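Local structure of ParA (Salmonella enterica subsp. enterica serovar Newport str. SL317, 3EZF) at residues A[104-109]-A[395-399]; A[151-155]-A[176-180]; A[264-268]-A[297-301]; A[269-275]-A[309-315]; A[340-344]-A[390-394]. The protein is a ParA partition protein that probably hydrolyses ATP to help segregate DNA and, in an ADP-mediated way, probably regulates transcription by binding DNA. One frame throughout, in Å; residues are numbered along the deposited sequence.

Contact 1: A[104-109]-A[395-399]; sequences YRDIHK and IEFVR. With SO4 (sulfate ion), chain B; SO4 (sulfate ion), chain C.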
# COMPACT_ATOMS: atom_id res chain seq x y z
N TYR A 104 -31.75 -12.46 8.60
CA TYR A 104 -30.85 -11.85 9.56
C TYR A 104 -31.39 -10.52 10.09
O TYR A 104 -31.16 -10.15 11.25
CB TYR A 104 -29.47 -11.66 8.95
CG TYR A 104 -28.45 -11.25 9.96
CD1 TYR A 104 -28.27 -9.90 10.30
CD2 TYR A 104 -27.68 -12.21 10.63
CE1 TYR A 104 -27.36 -9.52 11.27
CE2 TYR A 104 -26.76 -11.84 11.60
CZ TYR A 104 -26.60 -10.49 11.92
OH TYR A 104 -25.71 -10.11 12.90
N ARG A 105 -32.12 -9.81 9.24
CA ARG A 105 -32.69 -8.52 9.64
C ARG A 105 -33.92 -8.68 10.55
O ARG A 105 -34.55 -7.70 10.92
CB ARG A 105 -33.09 -7.73 8.39
CG ARG A 105 -34.36 -8.23 7.77
CD ARG A 105 -34.58 -7.65 6.40
NE ARG A 105 -33.66 -8.21 5.42
CZ ARG A 105 -33.78 -8.02 4.11
NH1 ARG A 105 -34.78 -7.29 3.66
NH2 ARG A 105 -32.90 -8.55 3.27
N ASP A 106 -34.26 -9.91 10.90
CA ASP A 106 -35.42 -10.15 11.76
C ASP A 106 -34.98 -10.50 13.19
O ASP A 106 -35.79 -10.53 14.11
CB ASP A 106 -36.28 -11.29 11.19
CG ASP A 106 -36.96 -10.91 9.89
OD1 ASP A 106 -36.78 -11.61 8.88
OD2 ASP A 106 -37.69 -9.90 9.87
N ILE A 107 -33.69 -10.76 13.36
CA ILE A 107 -33.16 -11.12 14.66
C ILE A 107 -32.42 -9.97 15.29
O ILE A 107 -32.59 -9.68 16.48
CB ILE A 107 -32.16 -12.30 14.54
CG1 ILE A 107 -32.92 -13.60 14.29
CG2 ILE A 107 -31.30 -12.39 15.79
CD1 ILE A 107 -33.84 -13.53 13.12
N HIS A 108 -31.60 -9.29 14.49
CA HIS A 108 -30.78 -8.20 14.98
C HIS A 108 -31.22 -6.78 14.64
O HIS A 108 -31.68 -6.52 13.53
CB HIS A 108 -29.36 -8.40 14.46
CG HIS A 108 -28.79 -9.74 14.78
ND1 HIS A 108 -28.24 -10.05 16.01
CD2 HIS A 108 -28.67 -10.85 14.03
CE1 HIS A 108 -27.82 -11.30 15.99
NE2 HIS A 108 -28.07 -11.81 14.80
N LYS A 109 -31.08 -5.87 15.61
CA LYS A 109 -31.42 -4.47 15.35
C LYS A 109 -30.42 -4.06 14.28
O LYS A 109 -29.46 -4.80 14.02
CB LYS A 109 -31.26 -3.61 16.61
CG LYS A 109 -32.49 -3.63 17.50
CD LYS A 109 -32.38 -2.62 18.62
CE LYS A 109 -33.54 -2.75 19.60
NZ LYS A 109 -33.38 -1.80 20.74
N ILE A 395 -19.34 -13.46 15.13
CA ILE A 395 -20.19 -12.29 15.25
C ILE A 395 -21.43 -12.67 16.04
O ILE A 395 -21.73 -12.03 17.05
CB ILE A 395 -20.64 -11.74 13.87
CG1 ILE A 395 -19.54 -10.88 13.26
CG2 ILE A 395 -21.88 -10.87 14.03
CD1 ILE A 395 -18.34 -11.65 12.86
N GLU A 396 -22.15 -13.70 15.59
CA GLU A 396 -23.38 -14.14 16.26
C GLU A 396 -23.15 -14.45 17.73
O GLU A 396 -23.95 -14.05 18.59
CB GLU A 396 -23.99 -15.34 15.54
CG GLU A 396 -24.47 -15.01 14.13
CD GLU A 396 -25.31 -13.74 14.07
OE1 GLU A 396 -26.45 -13.75 14.56
OE2 GLU A 396 -24.81 -12.72 13.54
N PHE A 397 -22.05 -15.13 18.03
CA PHE A 397 -21.71 -15.46 19.41
C PHE A 397 -21.54 -14.17 20.17
O PHE A 397 -22.28 -13.87 21.11
CB PHE A 397 -20.40 -16.24 19.47
CG PHE A 397 -19.84 -16.37 20.87
CD1 PHE A 397 -20.52 -17.09 21.84
CD2 PHE A 397 -18.64 -15.75 21.22
CE1 PHE A 397 -20.02 -17.19 23.13
CE2 PHE A 397 -18.13 -15.85 22.51
CZ PHE A 397 -18.82 -16.57 23.46
N VAL A 398 -20.54 -13.41 19.74
CA VAL A 398 -20.20 -12.14 20.35
C VAL A 398 -21.39 -11.19 20.43
O VAL A 398 -21.55 -10.47 21.42
CB VAL A 398 -19.08 -11.48 19.55
CG1 VAL A 398 -18.62 -10.23 20.25
CG2 VAL A 398 -17.94 -12.48 19.37
N ARG A 399 -22.21 -11.18 19.39
CA ARG A 399 -23.38 -10.32 19.36
C ARG A 399 -24.22 -10.56 20.60
O ARG A 399 -24.95 -9.68 21.05
CB ARG A 399 -24.19 -10.62 18.11
CG ARG A 399 -23.67 -9.95 16.86
CD ARG A 399 -24.35 -8.62 16.67
NE ARG A 399 -24.95 -8.52 15.34
CZ ARG A 399 -25.88 -7.63 15.00
NH1 ARG A 399 -26.31 -6.75 15.89
NH2 ARG A 399 -26.37 -7.61 13.77
S SO4 B . -29.79 -8.09 18.69
O1 SO4 B . -31.00 -7.99 19.53
O2 SO4 B . -28.61 -8.31 19.55
O3 SO4 B . -29.61 -6.85 17.92
O4 SO4 B . -29.93 -9.23 17.77
S SO4 C . -25.38 -5.58 19.26
O1 SO4 C . -26.50 -5.19 20.14
O2 SO4 C . -24.19 -5.88 20.07
O3 SO4 C . -25.08 -4.47 18.33
O4 SO4 C . -25.77 -6.78 18.49
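How a loop can be held to a helix mainly by polar side chains is well illustrated where residues 104-109, leading into strand 112-116, meet the C-terminal helix at 395-399. Tyr104, with chi1 in the t well, sends its hydroxyl to the helix, where Tyr104 OH receives a hydrogen bond from Arg399 NH2 (2.7 Å) and gives one to Glu396 OE2 (2.8 Å), an atom whose place is less sure. Glu396 folds its chain with chi1 and chi2 both m, and its other oxygen, OE1, accepts from His108 NE2 at 2.5 Å. Arg399 departs from standard wells at chi2 and chi3; this bend lays its guanidinium flat on the His108 imidazole, centres 4.0 Å apart and planes 22° from parallel. The Tyr104 ring also packs edge-to-face with Phe250. Two sulfate ions, probably from the crystallisation liquor, border the site: Arg399 NH1 donates to O4 of the chain C sulfate (2.7 Å), and Lys109 N to O3 of the chain B sulfate (2.9 Å). One carboxylate thus faces a histidine and a tyrosine hydroxyl while the arginine also meets a bound anion, so the contact is chiefly polar, a linked set of hydrogen bonds with a guanidinium-imidazole stack.

Contact 2: A[151-155]-A[176-180]; sequences VIDLD and TAAQA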
# COMPACT_ATOMS: atom_id res chain seq x y z
N VAL A 151 -19.70 -1.91 2.32
CA VAL A 151 -18.27 -1.76 2.50
C VAL A 151 -17.85 -0.33 2.24
O VAL A 151 -17.58 0.04 1.11
CB VAL A 151 -17.45 -2.67 1.56
CG1 VAL A 151 -15.96 -2.41 1.77
CG2 VAL A 151 -17.75 -4.14 1.84
N ILE A 152 -17.80 0.47 3.29
CA ILE A 152 -17.39 1.86 3.18
C ILE A 152 -15.88 1.94 3.10
O ILE A 152 -15.17 1.62 4.05
CB ILE A 152 -17.88 2.68 4.40
CG1 ILE A 152 -19.40 2.80 4.37
CG2 ILE A 152 -17.20 4.04 4.41
CD1 ILE A 152 -20.04 2.95 5.73
N ASP A 153 -15.39 2.37 1.95
CA ASP A 153 -13.96 2.49 1.68
C ASP A 153 -13.41 3.84 2.12
O ASP A 153 -13.69 4.86 1.47
CB ASP A 153 -13.72 2.31 0.18
CG ASP A 153 -12.26 2.11 -0.16
OD1 ASP A 153 -11.43 2.00 0.76
OD2 ASP A 153 -11.96 2.07 -1.38
N LEU A 154 -12.65 3.86 3.21
CA LEU A 154 -12.05 5.09 3.72
C LEU A 154 -10.53 5.03 3.55
O LEU A 154 -9.78 5.82 4.14
CB LEU A 154 -12.40 5.28 5.19
CG LEU A 154 -13.38 6.39 5.56
CD1 LEU A 154 -13.05 7.63 4.76
CD2 LEU A 154 -14.78 5.95 5.24
N ASP A 155 -10.08 4.07 2.74
CA ASP A 155 -8.67 3.91 2.45
C ASP A 155 -8.33 4.79 1.26
O ASP A 155 -8.96 4.69 0.20
CB ASP A 155 -8.37 2.46 2.10
CG ASP A 155 -6.95 2.24 1.67
OD1 ASP A 155 -6.59 1.08 1.35
OD2 ASP A 155 -6.19 3.23 1.66
N THR A 176 -16.90 9.95 -2.97
CA THR A 176 -16.14 9.12 -2.06
C THR A 176 -16.74 9.27 -0.66
O THR A 176 -17.53 10.19 -0.40
CB THR A 176 -14.67 9.54 -1.99
OG1 THR A 176 -14.58 10.88 -1.48
CG2 THR A 176 -14.02 9.47 -3.37
N ALA A 177 -16.38 8.36 0.24
CA ALA A 177 -16.87 8.35 1.61
C ALA A 177 -16.41 9.61 2.35
O ALA A 177 -17.18 10.22 3.11
CB ALA A 177 -16.38 7.10 2.33
N ALA A 178 -15.17 10.00 2.13
CA ALA A 178 -14.63 11.19 2.77
C ALA A 178 -15.46 12.41 2.38
O ALA A 178 -15.78 13.25 3.21
CB ALA A 178 -13.18 11.39 2.38
N GLN A 179 -15.80 12.48 1.10
CA GLN A 179 -16.60 13.57 0.57
C GLN A 179 -18.04 13.51 1.08
O GLN A 179 -18.58 14.52 1.53
CB GLN A 179 -16.56 13.54 -0.96
CG GLN A 179 -15.16 13.78 -1.54
CD GLN A 179 -15.04 13.37 -3.01
OE1 GLN A 179 -13.94 13.36 -3.57
NE2 GLN A 179 -16.17 13.03 -3.63
N ALA A 180 -18.65 12.32 1.04
CA ALA A 180 -20.03 12.17 1.51
C ALA A 180 -20.17 12.63 2.95
O ALA A 180 -21.18 13.25 3.31
CB ALA A 180 -20.46 10.75 1.38
O HOH W 1 -13.44 7.74 0.98
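Ala177 CB is pressed against the end of strand 149-153, 3.5 Å from Leu154 CD2, 3.8 Å from Ile152 CG2 and 3.6 Å from the carbonyl oxygen of Asp153. A methyl group is small enough to let the first turn of helix 177-182 come this near, with Leu154 CA and Ala177 CA 6.2 Å apart. Leu154 reaches the helix through its tip, and its CD1 also lies 4.5 Å from Ala178 CB. No direct hydrogen bond joins the two segments; a water does so instead, donating to Asp153 O (2.9 Å) and accepting from Ala178 N (3.1 Å). It thereby serves one of the amides left without a helical partner at an N terminus. Thr176 serves another as N-cap, its OG1 accepting from Gln179 N at 3.3 Å and also bonding Asp212. On the strand side, Asp153 OD1 takes Asp155 N at 3.2 Å in an Asx turn, while OD2 is held by Thr161. An aspartate at the C-terminal end of an inner strand of the parallel sheet, followed by the sequence Leu-Asp-Pro-Gln, is the mark of the Walker A' motif of ParA-type P-loop ATPases, consistent with a place beside the probable nucleotide site, as in relatives.

Contact 3: A[264-268]-A[297-301]; sequences LNGLA and MLEQL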
# COMPACT_ATOMS: atom_id res chain seq x y z
N LEU A 264 -9.55 7.33 13.08
CA LEU A 264 -10.26 7.79 14.27
C LEU A 264 -11.78 7.72 14.08
O LEU A 264 -12.50 7.23 14.95
CB LEU A 264 -9.84 9.22 14.61
CG LEU A 264 -8.57 9.56 15.40
CD1 LEU A 264 -8.82 9.35 16.87
CD2 LEU A 264 -7.40 8.73 14.95
N ASN A 265 -12.27 8.20 12.94
CA ASN A 265 -13.70 8.16 12.67
C ASN A 265 -14.13 6.71 12.58
O ASN A 265 -15.19 6.35 13.09
CB ASN A 265 -14.03 8.90 11.36
CG ASN A 265 -14.53 10.31 11.60
OD1 ASN A 265 -15.63 10.52 12.11
ND2 ASN A 265 -13.72 11.28 11.24
N GLY A 266 -13.31 5.87 11.95
CA GLY A 266 -13.64 4.47 11.86
C GLY A 266 -13.81 3.82 13.23
O GLY A 266 -14.86 3.28 13.55
N LEU A 267 -12.76 3.86 14.04
CA LEU A 267 -12.81 3.28 15.37
C LEU A 267 -13.96 3.84 16.18
O LEU A 267 -14.55 3.13 17.00
CB LEU A 267 -11.53 3.57 16.14
CG LEU A 267 -10.26 2.82 15.78
CD1 LEU A 267 -9.20 3.18 16.78
CD2 LEU A 267 -10.51 1.32 15.81
N ALA A 268 -14.26 5.12 15.97
CA ALA A 268 -15.31 5.81 16.72
C ALA A 268 -16.76 5.44 16.38
O ALA A 268 -17.67 5.89 17.06
CB ALA A 268 -15.12 7.34 16.58
N MET A 297 -5.01 5.57 20.41
CA MET A 297 -6.01 6.00 19.43
C MET A 297 -7.34 6.18 20.14
O MET A 297 -7.96 7.24 20.06
CB MET A 297 -6.17 4.96 18.32
CG MET A 297 -4.92 4.63 17.54
SD MET A 297 -4.55 5.90 16.34
CE MET A 297 -3.00 6.58 16.96
N LEU A 298 -7.77 5.13 20.82
CA LEU A 298 -9.04 5.15 21.55
C LEU A 298 -9.07 6.24 22.61
O LEU A 298 -10.14 6.66 23.04
CB LEU A 298 -9.32 3.79 22.19
CG LEU A 298 -9.71 2.64 21.26
CD1 LEU A 298 -9.80 1.35 22.05
CD2 LEU A 298 -11.05 2.94 20.62
N GLU A 299 -7.90 6.70 23.04
CA GLU A 299 -7.86 7.74 24.05
C GLU A 299 -8.17 9.11 23.44
O GLU A 299 -8.95 9.88 24.00
CB GLU A 299 -6.50 7.76 24.76
CG GLU A 299 -6.46 6.90 26.01
CD GLU A 299 -5.20 7.11 26.83
OE1 GLU A 299 -5.09 6.52 27.93
OE2 GLU A 299 -4.31 7.86 26.37
N GLN A 300 -7.57 9.41 22.28
CA GLN A 300 -7.84 10.69 21.63
C GLN A 300 -9.34 10.87 21.47
O GLN A 300 -9.87 11.96 21.67
CB GLN A 300 -7.19 10.75 20.25
CG GLN A 300 -5.70 10.58 20.25
CD GLN A 300 -5.10 10.93 18.91
OE1 GLN A 300 -3.92 10.67 18.65
NE2 GLN A 300 -5.90 11.53 18.04
N LEU A 301 -10.03 9.79 21.12
CA LEU A 301 -11.47 9.83 20.95
C LEU A 301 -12.12 10.21 22.26
O LEU A 301 -13.27 10.65 22.28
CB LEU A 301 -11.99 8.47 20.50
CG LEU A 301 -11.69 8.06 19.06
CD1 LEU A 301 -12.16 6.64 18.84
CD2 LEU A 301 -12.39 9.01 18.11
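Helix-to-helix packing works by fitting bumps to the hollows between neighbours, and the end of helix 261-267 against helix 294-303 is a compact case. One bump is Leu301. Leu301 CD2 pushes into the hollow between Leu264 and Ala268, 3.8 Å from Leu264 CD1, 3.6 Å from Leu264 O and 3.5 Å from Ala268 CB, the methyl that lines it; Leu301 CD1 meets Leu267 CB at 4.1 Å. In the P-loop NTPase domain these helices each precede a strand of the central parallel sheet, 272-277 and 312-317, so their interface belongs to the layer covering that sheet. From the other side Leu267 fits between two residues: its CD1 sits between Met297 CB (3.8 Å) and Leu298 CD2 (4.3 Å). Leu264, the most covered residue of the contact though its CA-to-CB bond points sideways, brings its tip across to Met297, with CD2 4.3 Å from SD, and sets CD1 3.8 Å from Gln300 NE2. Met297 and Leu298 also pack on Phe214 and Tyr7 of the second subunit.

Contact 4: A[269-275]-A[309-315]; sequences ASDLLLT and RLSASIG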
# COMPACT_ATOMS: atom_id res chain seq x y z
N ALA A 269 -16.97 4.63 15.36
CA ALA A 269 -18.33 4.28 14.95
C ALA A 269 -18.56 2.79 14.86
O ALA A 269 -19.68 2.35 14.63
CB ALA A 269 -18.62 4.90 13.60
N SER A 270 -17.49 2.03 15.06
CA SER A 270 -17.54 0.58 14.97
C SER A 270 -17.70 -0.11 16.31
O SER A 270 -17.22 0.37 17.34
CB SER A 270 -16.29 0.07 14.26
OG SER A 270 -16.02 0.86 13.12
N ASP A 271 -18.36 -1.26 16.30
CA ASP A 271 -18.57 -2.00 17.53
C ASP A 271 -17.76 -3.28 17.57
O ASP A 271 -17.71 -3.96 18.60
CB ASP A 271 -20.06 -2.30 17.75
CG ASP A 271 -20.83 -2.41 16.45
OD1 ASP A 271 -20.33 -3.08 15.52
OD2 ASP A 271 -21.94 -1.82 16.35
N LEU A 272 -17.09 -3.60 16.47
CA LEU A 272 -16.28 -4.81 16.38
C LEU A 272 -14.97 -4.53 15.63
O LEU A 272 -14.97 -4.03 14.51
CB LEU A 272 -17.09 -5.92 15.68
CG LEU A 272 -16.65 -7.40 15.62
CD1 LEU A 272 -16.42 -7.82 14.18
CD2 LEU A 272 -15.39 -7.62 16.44
N LEU A 273 -13.85 -4.87 16.25
CA LEU A 273 -12.55 -4.68 15.62
C LEU A 273 -12.16 -6.01 14.99
O LEU A 273 -12.00 -7.00 15.69
CB LEU A 273 -11.50 -4.31 16.65
CG LEU A 273 -10.23 -3.71 16.06
CD1 LEU A 273 -10.52 -2.26 15.65
CD2 LEU A 273 -9.12 -3.73 17.08
N LEU A 274 -12.01 -6.04 13.68
CA LEU A 274 -11.64 -7.28 13.04
C LEU A 274 -10.19 -7.17 12.57
O LEU A 274 -9.89 -6.49 11.60
CB LEU A 274 -12.59 -7.58 11.87
CG LEU A 274 -12.48 -8.97 11.23
CD1 LEU A 274 -13.64 -9.17 10.27
CD2 LEU A 274 -11.17 -9.09 10.47
N THR A 275 -9.30 -7.84 13.30
CA THR A 275 -7.87 -7.83 13.00
C THR A 275 -7.35 -9.08 12.32
O THR A 275 -7.20 -10.13 12.95
CB THR A 275 -7.02 -7.66 14.27
OG1 THR A 275 -7.34 -6.43 14.92
CG2 THR A 275 -5.54 -7.67 13.91
N ARG A 309 -17.63 3.01 20.38
CA ARG A 309 -18.64 1.97 20.50
C ARG A 309 -17.97 0.60 20.50
O ARG A 309 -18.60 -0.40 20.81
CB ARG A 309 -19.59 2.01 19.30
CG ARG A 309 -20.32 3.33 19.09
CD ARG A 309 -21.05 3.33 17.74
NE ARG A 309 -21.76 2.07 17.49
CZ ARG A 309 -22.91 1.71 18.07
NH1 ARG A 309 -23.48 2.53 18.94
NH2 ARG A 309 -23.47 0.55 17.78
N LEU A 310 -16.70 0.57 20.13
CA LEU A 310 -15.95 -0.67 20.07
C LEU A 310 -16.30 -1.55 21.27
O LEU A 310 -16.16 -1.12 22.40
CB LEU A 310 -14.45 -0.36 20.02
CG LEU A 310 -13.51 -1.49 19.62
CD1 LEU A 310 -14.02 -2.19 18.37
CD2 LEU A 310 -12.14 -0.88 19.38
N SER A 311 -16.75 -2.77 21.02
CA SER A 311 -17.13 -3.67 22.12
C SER A 311 -16.82 -5.16 21.89
O SER A 311 -17.16 -5.99 22.71
CB SER A 311 -18.62 -3.54 22.37
OG SER A 311 -19.33 -3.98 21.22
N ALA A 312 -16.19 -5.49 20.78
CA ALA A 312 -15.85 -6.87 20.49
C ALA A 312 -14.60 -6.86 19.63
O ALA A 312 -14.21 -5.82 19.10
CB ALA A 312 -16.99 -7.54 19.75
N SER A 313 -13.96 -8.01 19.48
CA SER A 313 -12.77 -8.08 18.65
C SER A 313 -12.51 -9.49 18.17
O SER A 313 -12.78 -10.46 18.87
CB SER A 313 -11.55 -7.56 19.42
OG SER A 313 -11.15 -8.51 20.39
N ILE A 314 -12.00 -9.60 16.95
CA ILE A 314 -11.69 -10.89 16.36
C ILE A 314 -10.32 -10.77 15.71
O ILE A 314 -10.01 -9.76 15.10
CB ILE A 314 -12.72 -11.26 15.26
CG1 ILE A 314 -14.14 -11.28 15.84
CG2 ILE A 314 -12.37 -12.61 14.66
CD1 ILE A 314 -14.36 -12.28 16.94
N GLY A 315 -9.50 -11.81 15.88
CA GLY A 315 -8.18 -11.83 15.30
C GLY A 315 -7.97 -13.17 14.62
O GLY A 315 -8.58 -14.16 15.03
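Leucine side chains dominate the apolar centre of this pair of parallel strands, 272-275 and 312-315, which form the edge of the six-stranded sheet of the P-loop NTPase fold. On one face Leu272 CD2 lies 3.7 Å from Ala312 CB and 3.9 Å from Ile314 CG1; on the other Leu273 CB rests 3.7 Å from Leu310 CD1. The strand directions differ by only 10°, and from Leu273 on the backbone bonds are regular: Leu273 N donates to Ala312 O (3.0 Å), Ile314 N to Leu273 O (2.9 Å) and Thr275 N to Ile314 O (2.7 Å). Before Leu272 the chain is loop, where Asp271 O accepts from both Ser311 N (2.9 Å) and Ser311 OG (3.1 Å). Strand 112-116 continues the sheet beside Leu272 and Leu274, whereas Ser313 OG turns to Asp6 of the second subunit, so the outer strand also faces the dimer partner. At the rim, exposed Arg309 closes the pair with a salt bridge, its NH2 standing 3.2 Å from Asp271 OD2.

Contact 5: A[340-344]-A[390-394]; sequences NILDS and AVFDR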
# COMPACT_ATOMS: atom_id res chain seq x y z
N ASN A 340 -10.01 -13.95 22.17
CA ASN A 340 -10.45 -13.18 21.01
C ASN A 340 -9.94 -13.62 19.63
O ASN A 340 -10.37 -13.08 18.62
CB ASN A 340 -10.14 -11.69 21.22
CG ASN A 340 -11.12 -11.01 22.15
OD1 ASN A 340 -12.34 -11.04 21.93
ND2 ASN A 340 -10.60 -10.38 23.21
N ILE A 341 -9.03 -14.60 19.60
CA ILE A 341 -8.49 -15.11 18.34
C ILE A 341 -9.50 -16.07 17.70
O ILE A 341 -10.28 -16.70 18.41
CB ILE A 341 -7.17 -15.91 18.57
CG1 ILE A 341 -6.64 -16.48 17.24
CG2 ILE A 341 -7.43 -17.06 19.53
CD1 ILE A 341 -5.72 -15.56 16.47
N LEU A 342 -9.48 -16.18 16.37
CA LEU A 342 -10.39 -17.09 15.68
C LEU A 342 -9.95 -18.54 15.93
O LEU A 342 -8.92 -18.78 16.57
CB LEU A 342 -10.40 -16.82 14.17
CG LEU A 342 -11.58 -16.03 13.59
CD1 LEU A 342 -11.50 -16.04 12.07
CD2 LEU A 342 -12.89 -16.66 14.03
N ASP A 343 -10.75 -19.49 15.45
CA ASP A 343 -10.45 -20.91 15.61
C ASP A 343 -10.14 -21.47 14.24
O ASP A 343 -9.90 -22.66 14.08
CB ASP A 343 -11.66 -21.63 16.19
CG ASP A 343 -12.22 -20.94 17.39
OD1 ASP A 343 -11.51 -20.87 18.42
OD2 ASP A 343 -13.37 -20.44 17.29
N SER A 344 -10.18 -20.58 13.26
CA SER A 344 -9.88 -20.94 11.89
C SER A 344 -9.15 -19.74 11.30
O SER A 344 -9.42 -18.59 11.68
CB SER A 344 -11.16 -21.23 11.10
OG SER A 344 -11.05 -22.49 10.44
N ALA A 390 -16.80 -19.28 9.84
CA ALA A 390 -16.10 -19.04 11.11
C ALA A 390 -16.28 -17.60 11.59
O ALA A 390 -16.63 -17.34 12.75
CB ALA A 390 -14.63 -19.35 10.94
N VAL A 391 -16.03 -16.66 10.70
CA VAL A 391 -16.18 -15.25 11.02
C VAL A 391 -17.64 -14.96 11.34
O VAL A 391 -17.94 -14.29 12.32
CB VAL A 391 -15.73 -14.38 9.82
CG1 VAL A 391 -15.66 -12.93 10.22
CG2 VAL A 391 -14.38 -14.85 9.32
N PHE A 392 -18.55 -15.48 10.51
CA PHE A 392 -19.97 -15.25 10.73
C PHE A 392 -20.47 -15.74 12.09
O PHE A 392 -21.25 -15.06 12.75
CB PHE A 392 -20.78 -15.91 9.62
CG PHE A 392 -22.25 -15.62 9.72
CD1 PHE A 392 -23.07 -16.38 10.57
CD2 PHE A 392 -22.81 -14.55 9.04
CE1 PHE A 392 -24.41 -16.06 10.74
CE2 PHE A 392 -24.16 -14.22 9.20
CZ PHE A 392 -24.96 -14.99 10.06
N ASP A 393 -20.02 -16.92 12.51
CA ASP A 393 -20.45 -17.46 13.79
C ASP A 393 -19.90 -16.68 14.98
O ASP A 393 -20.57 -16.53 16.00
CB ASP A 393 -20.09 -18.94 13.89
CG ASP A 393 -20.80 -19.77 12.84
OD1 ASP A 393 -22.06 -19.77 12.84
OD2 ASP A 393 -20.12 -20.41 12.02
N ARG A 394 -18.67 -16.16 14.85
CA ARG A 394 -18.07 -15.36 15.93
C ARG A 394 -18.95 -14.16 16.20
O ARG A 394 -19.26 -13.86 17.36
CB ARG A 394 -16.69 -14.86 15.53
CG ARG A 394 -15.56 -15.71 16.01
CD ARG A 394 -15.51 -15.82 17.52
NE ARG A 394 -14.27 -16.44 17.97
CZ ARG A 394 -13.76 -17.56 17.46
NH1 ARG A 394 -14.39 -18.21 16.48
NH2 ARG A 394 -12.62 -18.03 17.93
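An irregular segment can be fastened to a helix by just one of its faces, and helix 378-400 does this with Ala390, Val391 and Arg394. Ala390 comes first: its CB points at the loop and meets Ser344 CB at 3.9 Å, while its carbonyl oxygen lies 4.0 Å from Leu342 CD2. Val391 follows, its CG2 4.2 Å from Leu342 CD1, so that Leu342 bridges two successive helical residues. Here the long C-terminal helix runs beside the outer strand of the P-loop NTPase sheet, and the loop hydrogen-bonds to that strand as well, Asn340 and Leu342 pairing with Gly315. Phe392 turns to the helix's other neighbours, stacking on His145 and packing on Tyr104. One turn after Ala390, Arg394 extends over Leu342, whose CD2 sits over a guanidinium face, 3.3 Å from Arg394 NH1. The same group forms a salt bridge with Asp343, Arg394 NH1 and NH2 each lying 2.6 Å from Asp343 OD2 in bent, weak hydrogen bonds, and Arg394 NH2 gives another weak bond to Ile341 O at 2.7 Å.

In the fold
From the N terminus, the loop at 104-109 opens contact 1, which closes only at the C-terminal helix, some 286 residues on, and so encloses the other four. Within that span contact 2 closes first, a short loop of 20 residues between strand 149-153 and helix 177-182. Contacts 3 and 4 then cross: helix, strand, helix, strand follow in order, like partnering like, and Leu267 CD2 touches Leu273 CD1 at 3.6 Å. Contact 5 comes after them in series, and its loop meets contact 4 at Gly315. Contacts 1 and 5 tie the C-terminal helix to two loops, and its Val398 packs on Ala312 in contact 4's outer strand, while contact 2 reaches the same sheet as contact 4 without touching it.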